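Local coordinates for RimK-related lysine biosynthesis protein (PDB 5K2M) that probably acts as a magnesium-dependent ATP-grasp ligase of the LysX type in amino-acid biosynthesis, binding ATP to drive carboxylate-amine coupling, at residues G4-V9 against V46-V51; M15-R20 against G261-Y266; K55-A60 against L76-G81. All blocks are in the same frame, centred on the assembly; numbering follows the deposited sequence.

Strand 2-7 opens the chain, and contact 1 closes the first loop when strand 45-49 arrives beside it in the parallel sheet. Inside that loop lies helix 12-24, which sets out on the longest connection: contact 2, closed by the C-terminal helix 259-272. Contacts 1 and 2 therefore cross along the chain, and they touch in space, with I17 packed against I5, I47 and R49. Contact 3 opens only after contact 1 has closed and joins helix 53-65 to helix 74-80 over a short span, all within the loop of contact 2. It meets contact 1 through A56 and T59 against I48 and N50, with no touch to contact 2.

Contact 1: residues G4-V9 against V46-V51; sequences GITYTV and VIIRNV
T6 and V46 put their side chains on one face of the parallel sheet and meet at about a right angle, with T6 CG2 3.5 Å from V46 CG1. Chi1 of T6 is 61°, which sets OG1 between the backbone N and the carbonyl carbon and turns it to the I48 side, 3.5 Å from I48 CD1. On the other face I5 and R49 run side by side in the same direction, touching through I5 CG2 and R49 CG; R49 then bends at chi2 and chi3, and its guanidinium goes to E14 in a salt bridge and to the carbonyl of M246.

The backbones are stitched by I47 N to G4 O at 2.8 Å, nearly straight at 175°, and by T6 N to I47 O at 3.0 Å. R49 N reaches T6 O at 2.8 Å in a bent bond, with a weak one to T6 OG1. Past the strands the chains part, and a water fills in: it accepts from T8 N and donates to V9 O and R49 O, the last at 2.8 Å. Beside it T8 OG1 accepts from V51 N at 2.9 Å, while T8 CB rests on V51 CG2.

These are central strands of the Rossmann-like N-terminal sheet, with helices 12-24 and 259-272 covering the I5/I47 face and helix 53-65 the T6/I48 face. Where direct backbone pairing has stopped, T8 N, V9 O, R49 O and V51 N find partners through one water and one threonine hydroxyl.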
ATOM      1  N   GLY A   4      27.577 -33.591  -2.161  1.00 40.85           N
ATOM      2  CA  GLY A   4      27.342 -33.140  -0.792  1.00 40.74           C
ATOM      3  C   GLY A   4      26.939 -34.281   0.131  1.00 40.31           C
ATOM      4  O   GLY A   4      26.257 -35.218  -0.294  1.00 40.02           O
ATOM      5  N   ILE A   5      27.343 -34.201   1.398  1.00 39.95           N
ATOM      6  CA  ILE A   5      26.817 -35.102   2.429  1.00 39.44           C
ATOM      7  C   ILE A   5      26.309 -34.273   3.603  1.00 39.61           C
ATOM      8  O   ILE A   5      27.098 -33.609   4.272  1.00 39.04           O
ATOM      9  CB  ILE A   5      27.901 -36.068   2.956  1.00 39.05           C
ATOM     10  CG1 ILE A   5      28.522 -36.858   1.810  1.00 41.76           C
ATOM     11  CG2 ILE A   5      27.316 -37.027   3.975  1.00 39.04           C
ATOM     12  CD1 ILE A   5      29.661 -37.761   2.229  1.00 42.41           C
ATOM     13  N   THR A   6      25.006 -34.321   3.882  1.00 39.49           N
ATOM     14  CA  THR A   6      24.465 -33.577   5.027  1.00 39.91           C
ATOM     15  C   THR A   6      24.374 -34.479   6.243  1.00 41.63           C
ATOM     16  O   THR A   6      23.977 -35.638   6.134  1.00 42.08           O
ATOM     17  CB  THR A   6      23.090 -32.970   4.757  1.00 36.99           C
ATOM     18  OG1 THR A   6      22.165 -34.012   4.477  1.00 37.38           O
ATOM     19  CG2 THR A   6      23.146 -32.016   3.598  1.00 37.66           C
ATOM     20  N   TYR A   7      24.734 -33.932   7.399  1.00 43.63           N
ATOM     21  CA  TYR A   7      24.935 -34.742   8.604  1.00 44.85           C
ATOM     22  C   TYR A   7      24.759 -33.962   9.913  1.00 45.08           C
ATOM     23  O   TYR A   7      24.907 -32.731   9.967  1.00 43.26           O
ATOM     24  CB  TYR A   7      26.320 -35.395   8.564  1.00 45.61           C
ATOM     25  CG  TYR A   7      27.492 -34.447   8.787  1.00 47.74           C
ATOM     26  CD1 TYR A   7      28.087 -33.755   7.729  1.00 48.21           C
ATOM     27  CD2 TYR A   7      28.026 -34.276  10.052  1.00 48.97           C
ATOM     28  CE1 TYR A   7      29.164 -32.907   7.948  1.00 49.08           C
ATOM     29  CE2 TYR A   7      29.094 -33.432  10.277  1.00 49.80           C
ATOM     30  CZ  TYR A   7      29.661 -32.755   9.233  1.00 51.04           C
ATOM     31  OH  TYR A   7      30.718 -31.918   9.515  1.00 56.91           O
ATOM     32  N   THR A   8      24.439 -34.708  10.960  1.00 45.89           N
ATOM     33  CA  THR A   8      24.334 -34.178  12.309  1.00 47.05           C
ATOM     34  C   THR A   8      25.622 -34.516  13.038  1.00 47.36           C
ATOM     35  O   THR A   8      26.329 -33.631  13.519  1.00 47.82           O
ATOM     36  CB  THR A   8      23.135 -34.802  13.033  1.00 46.59           C
ATOM     37  OG1 THR A   8      21.981 -34.689  12.195  1.00 46.73           O
ATOM     38  CG2 THR A   8      22.890 -34.107  14.378  1.00 46.64           C
ATOM     39  N   VAL A   9      25.921 -35.808  13.105  1.00 47.36           N
ATOM     40  CA  VAL A   9      27.210 -36.281  13.581  1.00 48.52           C
ATOM     41  C   VAL A   9      27.717 -37.240  12.516  1.00 49.18           C
ATOM     42  O   VAL A   9      26.931 -37.765  11.722  1.00 53.74           O
ATOM     43  CB  VAL A   9      27.122 -36.964  14.976  1.00 49.03           C
ATOM     44  CG1 VAL A   9      26.677 -35.973  16.049  1.00 49.01           C
ATOM     45  CG2 VAL A   9      26.189 -38.158  14.965  1.00 48.26           C
ATOM     46  N   VAL A  46      23.186 -34.346  -3.324  1.00 38.64           N
ATOM     47  CA  VAL A  46      23.418 -34.399  -1.886  1.00 39.72           C
ATOM     48  C   VAL A  46      22.914 -35.719  -1.325  1.00 38.26           C
ATOM     49  O   VAL A  46      21.798 -36.138  -1.612  1.00 39.04           O
ATOM     50  CB  VAL A  46      22.720 -33.253  -1.143  1.00 38.70           C
ATOM     51  CG1 VAL A  46      22.911 -33.398   0.359  1.00 39.42           C
ATOM     52  CG2 VAL A  46      23.269 -31.929  -1.621  1.00 39.71           C
ATOM     53  N   ILE A  47      23.760 -36.358  -0.527  1.00 38.23           N
ATOM     54  CA  ILE A  47      23.412 -37.569   0.199  1.00 37.96           C
ATOM     55  C   ILE A  47      22.953 -37.139   1.583  1.00 38.18           C
ATOM     56  O   ILE A  47      23.731 -36.604   2.370  1.00 39.58           O
ATOM     57  CB  ILE A  47      24.612 -38.530   0.278  1.00 38.35           C
ATOM     58  CG1 ILE A  47      24.980 -38.995  -1.137  1.00 40.04           C
ATOM     59  CG2 ILE A  47      24.290 -39.737   1.144  1.00 38.24           C
ATOM     60  CD1 ILE A  47      26.341 -39.658  -1.243  1.00 41.18           C
ATOM     61  N   ILE A  48      21.678 -37.363   1.859  1.00 38.28           N
ATOM     62  CA  ILE A  48      21.029 -36.858   3.068  1.00 38.62           C
ATOM     63  C   ILE A  48      21.244 -37.836   4.226  1.00 39.53           C
ATOM     64  O   ILE A  48      20.724 -38.951   4.189  1.00 39.20           O
ATOM     65  CB  ILE A  48      19.523 -36.668   2.815  1.00 37.59           C
ATOM     66  CG1 ILE A  48      19.294 -35.665   1.679  1.00 38.18           C
ATOM     67  CG2 ILE A  48      18.801 -36.208   4.087  1.00 39.27           C
ATOM     68  CD1 ILE A  48      19.618 -34.223   2.016  1.00 37.54           C
ATOM     69  N   ARG A  49      22.002 -37.422   5.243  1.00 39.49           N
ATOM     70  CA  ARG A  49      22.334 -38.312   6.359  1.00 39.71           C
ATOM     71  C   ARG A  49      22.067 -37.724   7.759  1.00 41.12           C
ATOM     72  O   ARG A  49      22.590 -38.248   8.747  1.00 41.44           O
ATOM     73  CB  ARG A  49      23.790 -38.769   6.254  1.00 38.93           C
ATOM     74  CG  ARG A  49      24.115 -39.531   4.979  1.00 40.76           C
ATOM     75  CD  ARG A  49      23.387 -40.868   4.906  1.00 40.23           C
ATOM     76  NE  ARG A  49      23.719 -41.707   6.049  1.00 40.98           N
ATOM     77  CZ  ARG A  49      23.288 -42.953   6.227  1.00 42.98           C
ATOM     78  NH1 ARG A  49      23.655 -43.616   7.318  1.00 43.76           N
ATOM     79  NH2 ARG A  49      22.506 -43.544   5.326  1.00 43.20           N
ATOM     80  N   ASN A  50      21.222 -36.693   7.851  1.00 39.29           N
ATOM     81  CA  ASN A  50      20.903 -36.068   9.143  1.00 39.90           C
ATOM     82  C   ASN A  50      20.292 -37.128  10.093  1.00 40.31           C
ATOM     83  O   ASN A  50      19.445 -37.905   9.670  1.00 39.38           O
ATOM     84  CB  ASN A  50      19.886 -34.921   8.997  1.00 41.49           C
ATOM     85  CG  ASN A  50      20.273 -33.861   7.960  1.00 42.38           C
ATOM     86  OD1 ASN A  50      20.375 -32.678   8.289  1.00 48.33           O
ATOM     87  ND2 ASN A  50      20.407 -34.256   6.707  1.00 39.28           N
ATOM     88  N   VAL A  51      20.689 -37.161  11.368  1.00 39.86           N
ATOM     89  CA  VAL A  51      20.108 -38.144  12.307  1.00 40.33           C
ATOM     90  C   VAL A  51      18.610 -37.892  12.573  1.00 39.37           C
ATOM     91  O   VAL A  51      17.831 -38.830  12.744  1.00 37.96           O
ATOM     92  CB  VAL A  51      20.889 -38.201  13.639  1.00 43.39           C
ATOM     93  CG1 VAL A  51      20.247 -39.184  14.604  1.00 44.36           C
ATOM     94  CG2 VAL A  51      22.317 -38.639  13.381  1.00 46.53           C
TER
HETATM   95  O   HOH W   1      24.261 -37.595  10.845  1.00 44.49           O

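Contact 2: residues M15-R20 against G261-Y266; sequences MAIKER and GKLVEY
Helix segments 15-20, with I17 and R20, and 261-266, with G261, L263 and V264, pass at a signed crossing angle of -52°, their axes 8.8 Å apart at the closest. Both helices lie on the same face of the parallel sheet of the Rossmann-like N-terminal domain: helix 12-24 follows the first strand, and helix 259-272, the C-terminal one, comes back to lie next to it. I17, L263 and V264 all rest on I47 of the strand beneath.

No hydrogen bond joins the two segments; the meeting is apolar, with the aliphatic stem of an arginine added. I17 forks to serve both partners. Its CG1 is anti to the carbonyl carbon (chi1 -68°), and from there CD1 reaches L263 CD2 at 3.5 Å, while the other branch, CG2, lies 3.8 Å from V264 CG2. That same methyl of V264 also sits 3.6 Å from I17 O, so V264 fits against backbone as well as side chain, and R20 CB closes on it at 3.9 Å. R20 also lies against the main chain of G261, with R20 CG 3.6 Å from G261 N.

The chain of R20 bends at chi2, and its guanidinium finds acids at two ends. NH2 forms a salt bridge with D258, whose OD1 also takes the G261 N-H, tying the arginine to the start of the helix it crosses. R20 NH1 forms a salt bridge with E19 OE2 at 2.7 Å, using the anti lone pair of that oxygen, which is tilted 32° out of the guanidinium plane.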
ATOM      1  N   MET A  15      31.289 -41.689   7.621  1.00 46.92           N
ATOM      2  CA  MET A  15      32.709 -41.735   7.267  1.00 49.77           C
ATOM      3  C   MET A  15      32.948 -42.682   6.081  1.00 47.79           C
ATOM      4  O   MET A  15      33.785 -42.412   5.230  1.00 48.90           O
ATOM      5  CB  MET A  15      33.569 -42.153   8.473  1.00 53.68           C
ATOM      6  CG  MET A  15      33.505 -41.214   9.685  1.00 54.60           C
ATOM      7  SD  MET A  15      33.883 -39.467   9.367  1.00 60.52           S
ATOM      8  CE  MET A  15      35.533 -39.536   8.662  1.00 58.61           C
ATOM      9  N   ALA A  16      32.215 -43.790   6.026  1.00 46.04           N
ATOM     10  CA  ALA A  16      32.331 -44.709   4.902  1.00 47.31           C
ATOM     11  C   ALA A  16      31.756 -44.049   3.641  1.00 46.31           C
ATOM     12  O   ALA A  16      32.346 -44.125   2.563  1.00 44.27           O
ATOM     13  CB  ALA A  16      31.615 -46.020   5.208  1.00 47.86           C
ATOM     14  N   ILE A  17      30.618 -43.370   3.786  1.00 44.06           N
ATOM     15  CA  ILE A  17      30.009 -42.685   2.648  1.00 43.39           C
ATOM     16  C   ILE A  17      30.980 -41.645   2.097  1.00 44.15           C
ATOM     17  O   ILE A  17      31.161 -41.542   0.893  1.00 42.43           O
ATOM     18  CB  ILE A  17      28.646 -42.067   3.019  1.00 43.80           C
ATOM     19  CG1 ILE A  17      27.640 -43.190   3.280  1.00 44.03           C
ATOM     20  CG2 ILE A  17      28.110 -41.197   1.885  1.00 44.88           C
ATOM     21  CD1 ILE A  17      26.429 -42.778   4.073  1.00 43.31           C
ATOM     22  N   LYS A  18      31.622 -40.902   2.996  1.00 44.82           N
ATOM     23  CA  LYS A  18      32.570 -39.870   2.618  1.00 45.90           C
ATOM     24  C   LYS A  18      33.731 -40.443   1.813  1.00 46.79           C
ATOM     25  O   LYS A  18      34.078 -39.902   0.768  1.00 45.69           O
ATOM     26  CB  LYS A  18      33.093 -39.167   3.869  1.00 47.22           C
ATOM     27  CG  LYS A  18      34.264 -38.230   3.618  1.00 49.29           C
ATOM     28  CD  LYS A  18      34.567 -37.421   4.868  1.00 51.58           C
ATOM     29  CE  LYS A  18      35.498 -36.255   4.592  1.00 53.73           C
ATOM     30  NZ  LYS A  18      36.879 -36.575   5.014  1.00 57.26           N
ATOM     31  N   GLU A  19      34.320 -41.533   2.305  1.00 48.30           N
ATOM     32  CA  GLU A  19      35.426 -42.196   1.606  1.00 51.98           C
ATOM     33  C   GLU A  19      35.021 -42.614   0.194  1.00 50.68           C
ATOM     34  O   GLU A  19      35.742 -42.332  -0.761  1.00 50.34           O
ATOM     35  CB  GLU A  19      35.929 -43.419   2.392  1.00 56.20           C
ATOM     36  CG  GLU A  19      37.236 -44.026   1.869  1.00 59.33           C
ATOM     37  CD  GLU A  19      37.055 -44.965   0.678  1.00 64.14           C
ATOM     38  OE1 GLU A  19      37.883 -44.926  -0.269  1.00 70.41           O
ATOM     39  OE2 GLU A  19      36.087 -45.752   0.675  1.00 68.92           O
ATOM     40  N   ARG A  20      33.865 -43.262   0.058  1.00 50.92           N
ATOM     41  CA  ARG A  20      33.421 -43.757  -1.259  1.00 52.91           C
ATOM     42  C   ARG A  20      33.135 -42.600  -2.206  1.00 51.33           C
ATOM     43  O   ARG A  20      33.550 -42.631  -3.358  1.00 51.21           O
ATOM     44  CB  ARG A  20      32.173 -44.624  -1.161  1.00 53.21           C
ATOM     45  CG  ARG A  20      32.280 -45.808  -0.222  1.00 56.31           C
ATOM     46  CD  ARG A  20      33.217 -46.918  -0.673  1.00 59.14           C
ATOM     47  NE  ARG A  20      33.016 -48.051   0.235  1.00 64.60           N
ATOM     48  CZ  ARG A  20      33.427 -48.095   1.510  1.00 64.10           C
ATOM     49  NH1 ARG A  20      34.140 -47.103   2.051  1.00 63.53           N
ATOM     50  NH2 ARG A  20      33.140 -49.162   2.252  1.00 62.26           N
ATOM     51  N   GLY A 261      29.241 -47.735  -0.431  1.00 45.24           N
ATOM     52  CA  GLY A 261      29.610 -47.686  -1.852  1.00 45.31           C
ATOM     53  C   GLY A 261      28.433 -47.730  -2.811  1.00 45.53           C
ATOM     54  O   GLY A 261      28.364 -46.942  -3.759  1.00 46.16           O
ATOM     55  N   LYS A 262      27.506 -48.650  -2.560  1.00 44.72           N
ATOM     56  CA  LYS A 262      26.294 -48.760  -3.364  1.00 45.66           C
ATOM     57  C   LYS A 262      25.432 -47.501  -3.247  1.00 44.98           C
ATOM     58  O   LYS A 262      24.832 -47.059  -4.228  1.00 44.97           O
ATOM     59  CB  LYS A 262      25.489 -49.990  -2.942  1.00 47.62           C
ATOM     60  CG  LYS A 262      26.174 -51.321  -3.213  1.00 50.95           C
ATOM     61  CD  LYS A 262      26.054 -51.677  -4.677  1.00 53.77           C
ATOM     62  CE  LYS A 262      26.833 -52.924  -5.027  1.00 58.44           C
ATOM     63  NZ  LYS A 262      26.782 -53.143  -6.499  1.00 62.28           N
ATOM     64  N   LEU A 263      25.371 -46.927  -2.048  1.00 43.50           N
ATOM     65  CA  LEU A 263      24.603 -45.717  -1.821  1.00 44.08           C
ATOM     66  C   LEU A 263      25.200 -44.558  -2.631  1.00 42.96           C
ATOM     67  O   LEU A 263      24.471 -43.783  -3.254  1.00 40.51           O
ATOM     68  CB  LEU A 263      24.566 -45.383  -0.323  1.00 46.37           C
ATOM     69  CG  LEU A 263      23.879 -44.093   0.124  1.00 46.89           C
ATOM     70  CD1 LEU A 263      22.388 -44.172  -0.134  1.00 48.24           C
ATOM     71  CD2 LEU A 263      24.141 -43.827   1.596  1.00 47.74           C
ATOM     72  N   VAL A 264      26.523 -44.451  -2.620  1.00 42.94           N
ATOM     73  CA  VAL A 264      27.218 -43.409  -3.376  1.00 42.77           C
ATOM     74  C   VAL A 264      27.082 -43.615  -4.895  1.00 44.15           C
ATOM     75  O   VAL A 264      26.885 -42.644  -5.631  1.00 43.94           O
ATOM     76  CB  VAL A 264      28.696 -43.313  -2.966  1.00 42.31           C
ATOM     77  CG1 VAL A 264      29.474 -42.426  -3.921  1.00 42.68           C
ATOM     78  CG2 VAL A 264      28.807 -42.770  -1.545  1.00 42.48           C
ATOM     79  N   GLU A 265      27.169 -44.862  -5.355  1.00 43.86           N
ATOM     80  CA  GLU A 265      26.991 -45.167  -6.786  1.00 45.82           C
ATOM     81  C   GLU A 265      25.603 -44.758  -7.266  1.00 44.46           C
ATOM     82  O   GLU A 265      25.443 -44.216  -8.348  1.00 44.50           O
ATOM     83  CB  GLU A 265      27.225 -46.656  -7.070  1.00 48.22           C
ATOM     84  CG  GLU A 265      28.686 -47.081  -6.962  1.00 53.01           C
ATOM     85  CD  GLU A 265      28.894 -48.593  -6.981  1.00 57.33           C
ATOM     86  OE1 GLU A 265      27.948 -49.346  -7.302  1.00 59.87           O
ATOM     87  OE2 GLU A 265      30.025 -49.029  -6.677  1.00 61.74           O
ATOM     88  N   TYR A 266      24.598 -45.003  -6.440  1.00 42.87           N
ATOM     89  CA  TYR A 266      23.263 -44.561  -6.742  1.00 42.54           C
ATOM     90  C   TYR A 266      23.195 -43.035  -6.767  1.00 43.73           C
ATOM     91  O   TYR A 266      22.635 -42.451  -7.691  1.00 43.88           O
ATOM     92  CB  TYR A 266      22.295 -45.117  -5.717  1.00 43.09           C
ATOM     93  CG  TYR A 266      20.881 -44.713  -5.989  1.00 43.27           C
ATOM     94  CD1 TYR A 266      20.191 -45.251  -7.057  1.00 43.79           C
ATOM     95  CD2 TYR A 266      20.239 -43.788  -5.195  1.00 42.46           C
ATOM     96  CE1 TYR A 266      18.899 -44.879  -7.333  1.00 44.33           C
ATOM     97  CE2 TYR A 266      18.936 -43.411  -5.460  1.00 43.22           C
ATOM     98  CZ  TYR A 266      18.274 -43.971  -6.525  1.00 42.91           C
ATOM     99  OH  TYR A 266      16.993 -43.620  -6.808  1.00 43.66           O
TER

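Contact 3: residues K55-A60 against L76-G81; sequences KALYTA and LIFEAG
A80 N bonds to L76 O at 2.8 Å within the short helix 74-80, in the turn that brings I77 and F78 up against L57 and A60. No polar bond crosses to segment 55-60, and the two helix segments run 148° apart in direction, with their axes 9.4 Å apart at the closest.

I77 points at the opposing helix and divides its contacts between two branches. CG2, anti to the backbone N, sits 3.8 Å from L57 CB; CD1 reaches A60 CB, also at 3.8 Å, with A56 O 4.0 Å off. That carbonyl is already engaged inside its own helix, accepting from A60 N.

Helix 53-65 connects strands 45-49 and 70-71 of the Rossmann-like parallel sheet, and A56 and A60 turn to I48 as well; helix 74-80 then leads the chain toward K83, a residue seen bound to ADP.

With CG anti to the backbone N (chi1 170°), the L57 side chain runs alongside F78, both pointing the same way, and L57 CD1 touches F78 CB at 3.8 Å. The ring of F78 meets F85 edge-to-face, while elsewhere on helix 53-65 the Y58 hydroxyl is hydrogen-bonded to D82 of the second subunit.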
ATOM      1  N   LYS A  55      14.661 -33.210  10.110  1.00 37.42           N
ATOM      2  CA  LYS A  55      15.706 -32.403   9.491  1.00 35.36           C
ATOM      3  C   LYS A  55      16.158 -33.003   8.176  1.00 34.91           C
ATOM      4  O   LYS A  55      16.369 -32.271   7.238  1.00 33.81           O
ATOM      5  CB  LYS A  55      16.900 -32.193  10.411  1.00 35.44           C
ATOM      6  CG  LYS A  55      16.533 -31.293  11.562  1.00 37.35           C
ATOM      7  CD  LYS A  55      17.714 -30.973  12.437  1.00 38.59           C
ATOM      8  CE  LYS A  55      17.246 -30.151  13.627  1.00 39.24           C
ATOM      9  NZ  LYS A  55      18.397 -29.453  14.227  1.00 41.77           N
ATOM     10  N   ALA A  56      16.265 -34.319   8.083  1.00 33.40           N
ATOM     11  CA  ALA A  56      16.554 -34.943   6.788  1.00 34.44           C
ATOM     12  C   ALA A  56      15.509 -34.552   5.723  1.00 34.02           C
ATOM     13  O   ALA A  56      15.862 -34.112   4.645  1.00 34.96           O
ATOM     14  CB  ALA A  56      16.632 -36.456   6.934  1.00 34.47           C
ATOM     15  N   LEU A  57      14.228 -34.686   6.053  1.00 35.39           N
ATOM     16  CA  LEU A  57      13.128 -34.387   5.132  1.00 36.40           C
ATOM     17  C   LEU A  57      13.179 -32.943   4.614  1.00 35.85           C
ATOM     18  O   LEU A  57      13.137 -32.698   3.406  1.00 36.25           O
ATOM     19  CB  LEU A  57      11.795 -34.634   5.829  1.00 37.87           C
ATOM     20  CG  LEU A  57      10.507 -34.173   5.139  1.00 39.39           C
ATOM     21  CD1 LEU A  57      10.329 -34.793   3.776  1.00 42.88           C
ATOM     22  CD2 LEU A  57       9.350 -34.576   6.039  1.00 43.13           C
ATOM     23  N   TYR A  58      13.295 -31.996   5.535  1.00 35.15           N
ATOM     24  CA  TYR A  58      13.336 -30.589   5.177  1.00 35.14           C
ATOM     25  C   TYR A  58      14.630 -30.243   4.426  1.00 36.41           C
ATOM     26  O   TYR A  58      14.569 -29.517   3.448  1.00 36.53           O
ATOM     27  CB  TYR A  58      13.127 -29.686   6.398  1.00 35.60           C
ATOM     28  CG  TYR A  58      11.689 -29.625   6.836  1.00 36.30           C
ATOM     29  CD1 TYR A  58      11.172 -30.571   7.712  1.00 38.55           C
ATOM     30  CD2 TYR A  58      10.826 -28.637   6.355  1.00 35.49           C
ATOM     31  CE1 TYR A  58       9.840 -30.530   8.115  1.00 38.05           C
ATOM     32  CE2 TYR A  58       9.495 -28.597   6.746  1.00 35.47           C
ATOM     33  CZ  TYR A  58       9.013 -29.545   7.627  1.00 35.66           C
ATOM     34  OH  TYR A  58       7.707 -29.540   8.020  1.00 36.33           O
ATOM     35  N   THR A  59      15.779 -30.792   4.819  1.00 35.74           N
ATOM     36  CA  THR A  59      16.978 -30.457   4.069  1.00 38.75           C
ATOM     37  C   THR A  59      16.921 -31.022   2.635  1.00 37.14           C
ATOM     38  O   THR A  59      17.306 -30.320   1.715  1.00 36.98           O
ATOM     39  CB  THR A  59      18.357 -30.659   4.793  1.00 41.35           C
ATOM     40  OG1 THR A  59      19.109 -31.730   4.225  1.00 48.14           O
ATOM     41  CG2 THR A  59      18.253 -30.828   6.246  1.00 38.31           C
ATOM     42  N   ALA A  60      16.385 -32.229   2.434  1.00 34.50           N
ATOM     43  CA  ALA A  60      16.150 -32.726   1.064  1.00 34.12           C
ATOM     44  C   ALA A  60      15.279 -31.766   0.241  1.00 35.70           C
ATOM     45  O   ALA A  60      15.630 -31.411  -0.883  1.00 35.18           O
ATOM     46  CB  ALA A  60      15.519 -34.112   1.085  1.00 33.11           C
ATOM     47  N   LEU A  76      10.362 -39.521  -0.807  1.00 39.14           N
ATOM     48  CA  LEU A  76      10.634 -40.846  -0.242  1.00 38.08           C
ATOM     49  C   LEU A  76      10.882 -40.797   1.264  1.00 37.64           C
ATOM     50  O   LEU A  76      10.350 -41.627   2.023  1.00 36.56           O
ATOM     51  CB  LEU A  76      11.803 -41.536  -0.960  1.00 39.73           C
ATOM     52  CG  LEU A  76      12.024 -42.994  -0.541  1.00 39.90           C
ATOM     53  CD1 LEU A  76      10.762 -43.829  -0.706  1.00 40.38           C
ATOM     54  CD2 LEU A  76      13.131 -43.592  -1.366  1.00 42.74           C
ATOM     55  N   ILE A  77      11.653 -39.812   1.716  1.00 36.74           N
ATOM     56  CA  ILE A  77      11.891 -39.651   3.142  1.00 36.18           C
ATOM     57  C   ILE A  77      10.566 -39.477   3.901  1.00 37.52           C
ATOM     58  O   ILE A  77      10.361 -40.097   4.940  1.00 35.28           O
ATOM     59  CB  ILE A  77      12.829 -38.466   3.443  1.00 36.99           C
ATOM     60  CG1 ILE A  77      14.263 -38.787   2.987  1.00 36.60           C
ATOM     61  CG2 ILE A  77      12.816 -38.137   4.937  1.00 35.44           C
ATOM     62  CD1 ILE A  77      15.089 -37.556   2.673  1.00 37.05           C
ATOM     63  N   PHE A  78       9.657 -38.668   3.370  1.00 38.99           N
ATOM     64  CA  PHE A  78       8.367 -38.498   4.022  1.00 40.78           C
ATOM     65  C   PHE A  78       7.534 -39.781   4.016  1.00 39.37           C
ATOM     66  O   PHE A  78       7.030 -40.188   5.044  1.00 36.75           O
ATOM     67  CB  PHE A  78       7.532 -37.376   3.386  1.00 44.69           C
ATOM     68  CG  PHE A  78       6.123 -37.350   3.904  1.00 48.71           C
ATOM     69  CD1 PHE A  78       5.887 -37.161   5.267  1.00 53.84           C
ATOM     70  CD2 PHE A  78       5.048 -37.624   3.070  1.00 50.61           C
ATOM     71  CE1 PHE A  78       4.593 -37.183   5.774  1.00 57.19           C
ATOM     72  CE2 PHE A  78       3.756 -37.627   3.562  1.00 52.54           C
ATOM     73  CZ  PHE A  78       3.526 -37.412   4.913  1.00 54.77           C
ATOM     74  N   GLU A  79       7.373 -40.405   2.853  1.00 39.38           N
ATOM     75  CA  GLU A  79       6.486 -41.558   2.772  1.00 41.63           C
ATOM     76  C   GLU A  79       7.064 -42.795   3.428  1.00 39.97           C
ATOM     77  O   GLU A  79       6.390 -43.431   4.243  1.00 41.40           O
ATOM     78  CB  GLU A  79       6.066 -41.840   1.334  1.00 44.12           C
ATOM     79  CG  GLU A  79       5.263 -40.692   0.760  1.00 48.84           C
ATOM     80  CD  GLU A  79       4.064 -41.123  -0.063  1.00 54.75           C
ATOM     81  OE1 GLU A  79       3.673 -42.316  -0.035  1.00 53.08           O
ATOM     82  OE2 GLU A  79       3.509 -40.233  -0.742  1.00 59.90           O
ATOM     83  N   ALA A  80       8.303 -43.132   3.102  1.00 37.20           N
ATOM     84  CA  ALA A  80       8.956 -44.282   3.741  1.00 37.47           C
ATOM     85  C   ALA A  80       9.123 -44.085   5.255  1.00 37.73           C
ATOM     86  O   ALA A  80       8.952 -45.029   6.030  1.00 38.55           O
ATOM     87  CB  ALA A  80      10.303 -44.571   3.088  1.00 37.30           C
ATOM     88  N   GLY A  81       9.425 -42.856   5.677  1.00 38.53           N
ATOM     89  CA  GLY A  81       9.691 -42.567   7.095  1.00 38.77           C
ATOM     90  C   GLY A  81       8.477 -42.530   8.014  1.00 39.12           C
ATOM     91  O   GLY A  81       8.619 -42.400   9.221  1.00 42.92           O
TER